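Putative lipoprotein (Clostridium difficile, PDB 4EXR) is of unknown function but contains two PepSY (peptidase propeptide and YPEB) domains and is probably a lipoprotein anchored to the cell membrane. Local coordinates at residues L140-Y145 with T166-E171; M120-K125 with I158-K163; V63-G68 with E74-I79. One frame throughout, in Å; residues are numbered along the deposited sequence. Where two conformers were deposited one is given.

Contact 1: L140-Y145 with T166-E171; sequences LDVTFY and TVLKVE
Leu-168, the one residue of 166-171 that meets Val-142 and Phe-144, is fixed by its own backbone: Leu-168 N lies 2.7 Å from Lys-159 O in a probable hydrogen bond to the strand between the two segments. Lys-169 faces the same lysine and bonds with its backbone too, which makes a classic beta bulge; the psi of -27° at Leu-168 marks the kink. The side chain that emerges there passes across strand 154-161 to reach strand 142-151 beyond it, a worked example of contact between sheet strands that are not neighbours.

The touching is done by one methyl. Leu-168 CD1 comes to 3.7 Å from Val-142 CG1, the two branched side chains meeting tip to tip, and to 3.9 Å from Phe-144 CB. On its way it lies over the backbone of the middle strand, with Leu-168 CD1 only 3.7 Å from Asp-161 N. The valine presents CG1 because that branch stands opposite its backbone nitrogen (chi1 179°). Phe-144 offers its CB rather than its ring: chi1 of 53° sets CG between N and the carbonyl carbon and turns the ring away from Leu-168, toward Asp-137, Asp-139 and Lys-159, which it touches. The patch is small, about 90 Å², and lies at the edge of the protein, with Leu-168 exposed and Phe-144 buried.

Thr-143 points away, its OG1 bonded to Asp-109 N. Backbone bonds join Phe-144 to Asp-137, a residue of the sodium site on strand 130-139. Strand 142-151 runs between 130-139 and 154-161, while 167-172 is outermost in the chain's sheet; helix 116-126 covers the other face, where it meets Tyr-145, Val-167 and Val-170.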
# COMPACT_ATOMS: atom_id res chain seq x y z
N LEU A 140 15.76 20.67 -8.52
CA LEU A 140 16.39 21.70 -9.35
C LEU A 140 16.99 21.09 -10.62
O LEU A 140 18.05 21.53 -11.09
CB LEU A 140 17.48 22.44 -8.57
CG LEU A 140 17.05 23.06 -7.24
CD1 LEU A 140 18.24 23.72 -6.53
CD2 LEU A 140 15.91 24.07 -7.45
N ASP A 141 16.32 20.07 -11.14
CA ASP A 141 16.70 19.40 -12.39
C ASP A 141 17.99 18.58 -12.28
O ASP A 141 18.52 18.10 -13.29
CB ASP A 141 16.80 20.41 -13.54
CG ASP A 141 16.18 19.90 -14.81
OD1 ASP A 141 15.24 19.07 -14.72
OD2 ASP A 141 16.64 20.32 -15.90
N VAL A 142 18.49 18.41 -11.06
CA VAL A 142 19.70 17.64 -10.82
C VAL A 142 19.28 16.32 -10.19
O VAL A 142 18.66 16.32 -9.14
CB VAL A 142 20.65 18.36 -9.84
CG1 VAL A 142 21.90 17.51 -9.60
CG2 VAL A 142 21.03 19.73 -10.37
N THR A 143 19.61 15.21 -10.84
CA THR A 143 19.39 13.89 -10.23
C THR A 143 20.65 13.52 -9.46
O THR A 143 21.75 13.50 -10.01
CB THR A 143 19.05 12.82 -11.29
OG1 THR A 143 17.82 13.19 -11.94
CG2 THR A 143 18.89 11.43 -10.65
N PHE A 144 20.48 13.25 -8.18
CA PHE A 144 21.62 12.96 -7.33
C PHE A 144 21.41 11.68 -6.54
O PHE A 144 20.28 11.27 -6.27
CB PHE A 144 21.88 14.14 -6.38
CG PHE A 144 20.67 14.55 -5.59
CD1 PHE A 144 20.36 13.92 -4.39
CD2 PHE A 144 19.83 15.57 -6.04
CE1 PHE A 144 19.23 14.28 -3.68
CE2 PHE A 144 18.71 15.94 -5.32
CZ PHE A 144 18.41 15.30 -4.13
N TYR A 145 22.52 11.04 -6.18
CA TYR A 145 22.47 10.01 -5.15
C TYR A 145 22.47 10.72 -3.81
O TYR A 145 23.19 11.70 -3.62
CB TYR A 145 23.70 9.10 -5.23
CG TYR A 145 23.65 8.01 -6.29
CD1 TYR A 145 22.99 6.81 -6.04
CD2 TYR A 145 24.28 8.18 -7.51
CE1 TYR A 145 22.94 5.81 -6.99
CE2 TYR A 145 24.26 7.17 -8.47
CZ TYR A 145 23.59 6.00 -8.20
OH TYR A 145 23.55 5.01 -9.16
N THR A 166 30.23 15.10 -8.38
CA THR A 166 30.37 16.26 -7.51
C THR A 166 29.60 16.09 -6.21
O THR A 166 28.44 15.67 -6.22
CB THR A 166 29.77 17.51 -8.20
OG1 THR A 166 30.25 17.58 -9.54
CG2 THR A 166 30.14 18.78 -7.44
N VAL A 167 30.22 16.41 -5.08
CA VAL A 167 29.49 16.47 -3.82
C VAL A 167 28.67 17.76 -3.78
O VAL A 167 29.22 18.86 -3.77
CB VAL A 167 30.44 16.37 -2.61
CG1 VAL A 167 29.67 16.55 -1.31
CG2 VAL A 167 31.17 15.05 -2.62
N LEU A 168 27.34 17.63 -3.79
CA LEU A 168 26.44 18.77 -3.92
C LEU A 168 26.01 19.37 -2.59
O LEU A 168 25.68 20.55 -2.50
CB LEU A 168 25.19 18.39 -4.70
CG LEU A 168 25.42 17.84 -6.10
CD1 LEU A 168 24.10 17.33 -6.67
CD2 LEU A 168 26.06 18.88 -7.01
N LYS A 169 26.00 18.53 -1.56
CA LYS A 169 25.52 18.96 -0.26
C LYS A 169 25.88 17.92 0.79
O LYS A 169 25.88 16.72 0.51
CB LYS A 169 24.00 19.18 -0.28
CG LYS A 169 23.45 19.76 1.02
CD LYS A 169 21.93 19.82 1.02
CE LYS A 169 21.41 21.03 0.26
NZ LYS A 169 19.93 21.00 0.11
N VAL A 170 26.20 18.40 1.98
CA VAL A 170 26.41 17.55 3.14
C VAL A 170 25.55 18.11 4.27
O VAL A 170 25.67 19.28 4.62
CB VAL A 170 27.89 17.56 3.58
CG1 VAL A 170 28.07 16.71 4.83
CG2 VAL A 170 28.79 17.08 2.45
N GLU A 171 24.66 17.28 4.81
CA GLU A 171 23.80 17.72 5.91
C GLU A 171 23.86 16.76 7.08
O GLU A 171 23.89 15.54 6.89
CB GLU A 171 22.35 17.89 5.44

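Contact 2: M120-K125 with I158-K163; sequences MEIALK and IKVDSK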
# COMPACT_ATOMS: atom_id res chain seq x y z
N MSE A 120 28.68 5.89 -3.39
CA MSE A 120 28.99 5.63 -1.98
C MSE A 120 30.47 5.87 -1.67
O MSE A 120 30.81 6.41 -0.61
CB MSE A 120 28.61 4.20 -1.60
CG MSE A 120 27.11 3.91 -1.56
SE MSE A 120 26.73 2.09 -0.88
CE MSE A 120 26.72 1.06 -2.53
N GLU A 121 31.35 5.47 -2.58
CA GLU A 121 32.79 5.73 -2.41
C GLU A 121 33.11 7.23 -2.37
O GLU A 121 33.90 7.68 -1.56
CB GLU A 121 33.60 5.05 -3.51
CG GLU A 121 33.64 3.53 -3.39
CD GLU A 121 34.17 2.86 -4.64
OE1 GLU A 121 34.49 3.57 -5.62
OE2 GLU A 121 34.27 1.61 -4.64
N ILE A 122 32.48 7.99 -3.25
CA ILE A 122 32.64 9.44 -3.25
C ILE A 122 32.14 10.06 -1.93
O ILE A 122 32.81 10.91 -1.33
CB ILE A 122 31.90 10.10 -4.45
CG1 ILE A 122 32.67 9.82 -5.74
CG2 ILE A 122 31.75 11.60 -4.23
CD1 ILE A 122 31.93 10.18 -7.01
N ALA A 123 30.98 9.61 -1.47
CA ALA A 123 30.40 10.12 -0.23
C ALA A 123 31.28 9.78 0.98
O ALA A 123 31.42 10.59 1.91
CB ALA A 123 28.99 9.57 -0.03
N LEU A 124 31.85 8.59 0.98
CA LEU A 124 32.67 8.14 2.10
C LEU A 124 33.99 8.91 2.21
O LEU A 124 34.56 9.01 3.29
CB LEU A 124 32.93 6.65 2.01
CG LEU A 124 31.78 5.80 2.54
CD1 LEU A 124 31.99 4.35 2.15
CD2 LEU A 124 31.66 5.95 4.05
N LYS A 125 34.47 9.45 1.09
CA LYS A 125 35.68 10.27 1.09
C LYS A 125 35.37 11.67 1.59
O LYS A 125 36.27 12.41 1.98
CB LYS A 125 36.29 10.34 -0.31
CG LYS A 125 36.72 8.99 -0.87
CD LYS A 125 38.08 9.06 -1.52
CE LYS A 125 38.09 9.99 -2.72
NZ LYS A 125 39.47 10.13 -3.26
N ILE A 158 24.71 12.74 2.33
CA ILE A 158 25.62 13.30 1.36
C ILE A 158 24.96 13.20 -0.01
O ILE A 158 24.58 12.10 -0.42
CB ILE A 158 26.94 12.50 1.28
CG1 ILE A 158 27.50 12.20 2.68
CG2 ILE A 158 27.97 13.23 0.40
CD1 ILE A 158 27.99 13.41 3.43
N LYS A 159 24.82 14.32 -0.70
CA LYS A 159 24.25 14.30 -2.04
C LYS A 159 25.35 14.38 -3.08
O LYS A 159 26.20 15.27 -3.03
CB LYS A 159 23.22 15.42 -2.20
CG LYS A 159 22.09 15.30 -1.20
CD LYS A 159 21.02 16.37 -1.35
CE LYS A 159 19.88 16.09 -0.37
NZ LYS A 159 18.83 17.14 -0.41
N VAL A 160 25.35 13.41 -4.00
CA VAL A 160 26.36 13.31 -5.04
C VAL A 160 25.70 13.39 -6.42
O VAL A 160 24.79 12.62 -6.70
CB VAL A 160 27.11 11.96 -4.93
CG1 VAL A 160 28.14 11.81 -6.04
CG2 VAL A 160 27.76 11.79 -3.54
N ASP A 161 26.15 14.33 -7.27
CA ASP A 161 25.67 14.40 -8.66
C ASP A 161 25.83 13.04 -9.35
O ASP A 161 26.92 12.47 -9.38
CB ASP A 161 26.44 15.46 -9.45
CG ASP A 161 25.85 15.69 -10.84
OD1 ASP A 161 25.95 14.78 -11.69
OD2 ASP A 161 25.30 16.78 -11.08
N SER A 162 24.73 12.53 -9.89
CA SER A 162 24.70 11.14 -10.37
C SER A 162 25.54 10.93 -11.64
O SER A 162 25.88 9.79 -11.99
CB SER A 162 23.26 10.68 -10.60
OG SER A 162 22.67 11.47 -11.62
N LYS A 163 25.86 12.01 -12.34
CA LYS A 163 26.70 11.91 -13.52
C LYS A 163 28.14 12.39 -13.26
O LYS A 163 29.10 11.72 -13.63
CB LYS A 163 26.11 12.69 -14.70
CG LYS A 163 24.76 12.21 -15.21
CD LYS A 163 24.36 13.02 -16.44
CE LYS A 163 22.85 13.11 -16.64
NZ LYS A 163 22.22 11.86 -17.14
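Ile-122 carries its CG2 branch opposite the backbone nitrogen, with CG1 on the nitrogen's side (chi1 -73°), and this turns the CG2 methyl onto Val-160. The valine answers with both branches, so that Ile-122 CG2 sits 4.0 Å from Val-160 CG1 and 4.1 Å from Val-160 CG2, the two side chains crossing at a slant. One residue further along the helix, Ala-123 CB is 3.8 Å from Ile-158 CB and equally near Ile-158 CG2, covering the beta-branch of the isoleucine.

The small alanine lies where the backbones come nearest, 6.0 Å between Ala-123 CA and Ile-158 CA, while the axes of helix 120-125 and strand 158-161 pass at 8.7 Å with 129° between their directions. This is helix-on-sheet packing within one PepSY domain. Ile-147 and Ile-149 of strand 142-151 also touch Ala-123, and Val-167 of strand 167-172 touches both Ile-122 and Ile-158.

Where the strand ends, Asp-161 OD1 accepts from Lys-163 N at 2.8 Å, forming an Asx turn; Lys-164 N bonds to the same oxygen, and Lys-163 NZ makes a salt bridge to Asp-109. Across the helix-strand interface itself every touching group is aliphatic, which implies that shape and burial of methyl surface hold the two together; the polar bonds lie within the helix, between strands and in the turn, and not across this face.

Contact 3: V63-G68 with E74-I79; sequences VYTVEG and EYKMKI. With PO4 (phosphate ion), chain C.
Strands 63-68 and 74-79 run antiparallel, 4.6 Å apart between axes, with paired N-H and C=O bonds at Tyr-64 with Ile-79, Val-66 with Met-77 and Gly-68 with Tyr-75, the central pair nearly straight (169° at the hydrogen from Val-66 N to Met-77 O).

On the face bearing Thr-65, Glu-67, Lys-76 and Lys-78 the aliphatic parts of the lysines are used. Lys-76 CG lies 3.7 Å from Glu-67 CG, these two chains running side by side, and 3.9 Å from Thr-65 CG2. Thr-65 OG1 lies 3.7 Å from Lys-78 CG. This is the beta hairpin of strands 61-69 and 73-80 in the first PepSY domain, whose other face is packed against helix 34-44: Val-66 meets Phe-41 and Met-77 meets Ile-40. On that inner face Val-66 CG2 is 4.2 Å from Ile-79 CD1. Tyr-64 OH bonds to Val-32 O, and Tyr-75 OH to Asp-70 OD2.

In the conformer given, a bend at chi3 (68°) turns Lys-76 NZ toward a phosphate, probably from the crystallisation liquor, a contact too short to be taken at face value; Lys-90 of this chain and Lys-90 of the second subunit both hydrogen-bond to the ion.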
# COMPACT_ATOMS: atom_id res chain seq x y z
N VAL A 63 16.34 -4.30 0.53
CA VAL A 63 15.14 -4.08 -0.26
C VAL A 63 15.28 -2.82 -1.10
O VAL A 63 15.59 -1.75 -0.58
CB VAL A 63 13.90 -3.96 0.67
CG1 VAL A 63 12.64 -3.63 -0.12
CG2 VAL A 63 13.71 -5.25 1.50
N TYR A 64 15.07 -2.96 -2.41
CA TYR A 64 14.91 -1.83 -3.31
C TYR A 64 13.48 -1.36 -3.23
O TYR A 64 12.55 -2.17 -3.29
CB TYR A 64 15.17 -2.24 -4.76
CG TYR A 64 16.60 -2.55 -5.11
CD1 TYR A 64 17.56 -1.53 -5.19
CD2 TYR A 64 17.00 -3.85 -5.40
CE1 TYR A 64 18.88 -1.82 -5.52
CE2 TYR A 64 18.31 -4.15 -5.73
CZ TYR A 64 19.24 -3.14 -5.79
OH TYR A 64 20.54 -3.47 -6.13
N THR A 65 13.29 -0.04 -3.12
CA THR A 65 11.95 0.52 -3.27
C THR A 65 12.00 1.38 -4.52
O THR A 65 12.87 2.24 -4.63
CB THR A 65 11.55 1.37 -2.04
OG1 THR A 65 11.59 0.54 -0.87
CG2 THR A 65 10.13 1.98 -2.20
N VAL A 66 11.11 1.10 -5.47
CA VAL A 66 11.06 1.85 -6.72
C VAL A 66 9.68 2.50 -6.78
O VAL A 66 8.67 1.82 -6.62
CB VAL A 66 11.20 0.93 -7.95
CG1 VAL A 66 11.39 1.78 -9.23
CG2 VAL A 66 12.37 -0.05 -7.77
N GLU A 67 9.65 3.81 -6.98
CA GLU A 67 8.37 4.52 -7.04
C GLU A 67 8.28 5.29 -8.33
O GLU A 67 9.27 5.86 -8.79
CB GLU A 67 8.23 5.46 -5.85
CG GLU A 67 8.36 4.71 -4.50
CD GLU A 67 8.43 5.63 -3.29
OE1 GLU A 67 7.38 6.12 -2.83
OE2 GLU A 67 9.56 5.83 -2.78
N GLY A 68 7.10 5.29 -8.93
CA GLY A 68 6.92 6.00 -10.18
C GLY A 68 5.49 6.47 -10.31
O GLY A 68 4.64 6.16 -9.47
N GLU A 74 0.10 6.68 -8.77
CA GLU A 74 1.45 6.43 -8.30
C GLU A 74 1.61 4.94 -8.06
O GLU A 74 0.65 4.25 -7.68
CB GLU A 74 1.78 7.21 -7.03
CG GLU A 74 0.75 7.13 -5.94
CD GLU A 74 1.09 8.04 -4.78
OE1 GLU A 74 2.30 8.24 -4.53
OE2 GLU A 74 0.16 8.58 -4.14
N TYR A 75 2.82 4.45 -8.27
CA TYR A 75 3.10 3.02 -8.18
C TYR A 75 4.32 2.86 -7.29
O TYR A 75 5.26 3.65 -7.37
CB TYR A 75 3.44 2.45 -9.55
CG TYR A 75 2.37 2.63 -10.58
CD1 TYR A 75 1.25 1.80 -10.58
CD2 TYR A 75 2.46 3.62 -11.56
CE1 TYR A 75 0.25 1.96 -11.53
CE2 TYR A 75 1.48 3.77 -12.51
CZ TYR A 75 0.37 2.94 -12.49
OH TYR A 75 -0.61 3.11 -13.44
N LYS A 76 4.30 1.85 -6.44
CA LYS A 76 5.43 1.59 -5.57
C LYS A 76 5.69 0.10 -5.51
O LYS A 76 4.79 -0.70 -5.27
CB LYS A 76 5.21 2.14 -4.17
CG LYS A 76 6.38 1.85 -3.23
CD LYS A 76 6.26 2.56 -1.90
CE LYS A 76 5.12 2.00 -1.08
NZ LYS A 76 5.12 2.57 0.30
N MSE A 77 6.94 -0.27 -5.78
CA MSE A 77 7.31 -1.67 -5.71
C MSE A 77 8.47 -1.83 -4.75
O MSE A 77 9.38 -1.01 -4.71
CB MSE A 77 7.71 -2.23 -7.08
CG MSE A 77 6.57 -2.32 -8.07
SE MSE A 77 7.08 -3.33 -9.64
CE MSE A 77 7.22 -5.10 -8.85
N LYS A 78 8.41 -2.90 -3.97
CA LYS A 78 9.56 -3.30 -3.15
C LYS A 78 10.06 -4.64 -3.65
O LYS A 78 9.28 -5.56 -3.85
CB LYS A 78 9.19 -3.37 -1.67
CG LYS A 78 8.94 -2.00 -1.04
CD LYS A 78 8.64 -2.15 0.45
CE LYS A 78 8.51 -0.79 1.11
NZ LYS A 78 7.76 -0.90 2.40
N ILE A 79 11.37 -4.72 -3.85
CA ILE A 79 12.01 -5.88 -4.44
C ILE A 79 13.19 -6.30 -3.57
O ILE A 79 14.05 -5.47 -3.25
CB ILE A 79 12.52 -5.55 -5.86
CG1 ILE A 79 11.36 -5.18 -6.78
CG2 ILE A 79 13.29 -6.73 -6.44
CD1 ILE A 79 11.75 -4.25 -7.91
P PO4 C . 2.74 1.16 2.74
O1 PO4 C . 3.74 1.64 3.75
O2 PO4 C . 2.25 -0.22 3.14
O3 PO4 C . 1.58 2.12 2.66
O4 PO4 C . 3.41 1.06 1.40
O HOH W 1 4.47 5.73 -4.06
O HOH W 2 5.13 7.43 -6.41

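Overall arrangement
Contact 3 comes first along the chain and closes before the others open; it belongs to the first PepSY range, whereas contacts 1 and 2 fall in the second. All three reach one eight-stranded antiparallel sheet, in which strand 49-58 abuts strand 130-139. Contacts 1 and 2, about 9 Å apart between centres, alternate along the chain (120-125, 140-145, 158-163, 166-171). In the sheet, strand 154-161 lies between 142-151 and 167-172. Contact 3 lies about 22 Å from each, centre to centre, across the middle of the chain. The strands of the two domains thus join into one continuous sheet, and Val-51 and Asp-52 from one half meet Asp-137 from the other at the sodium ion.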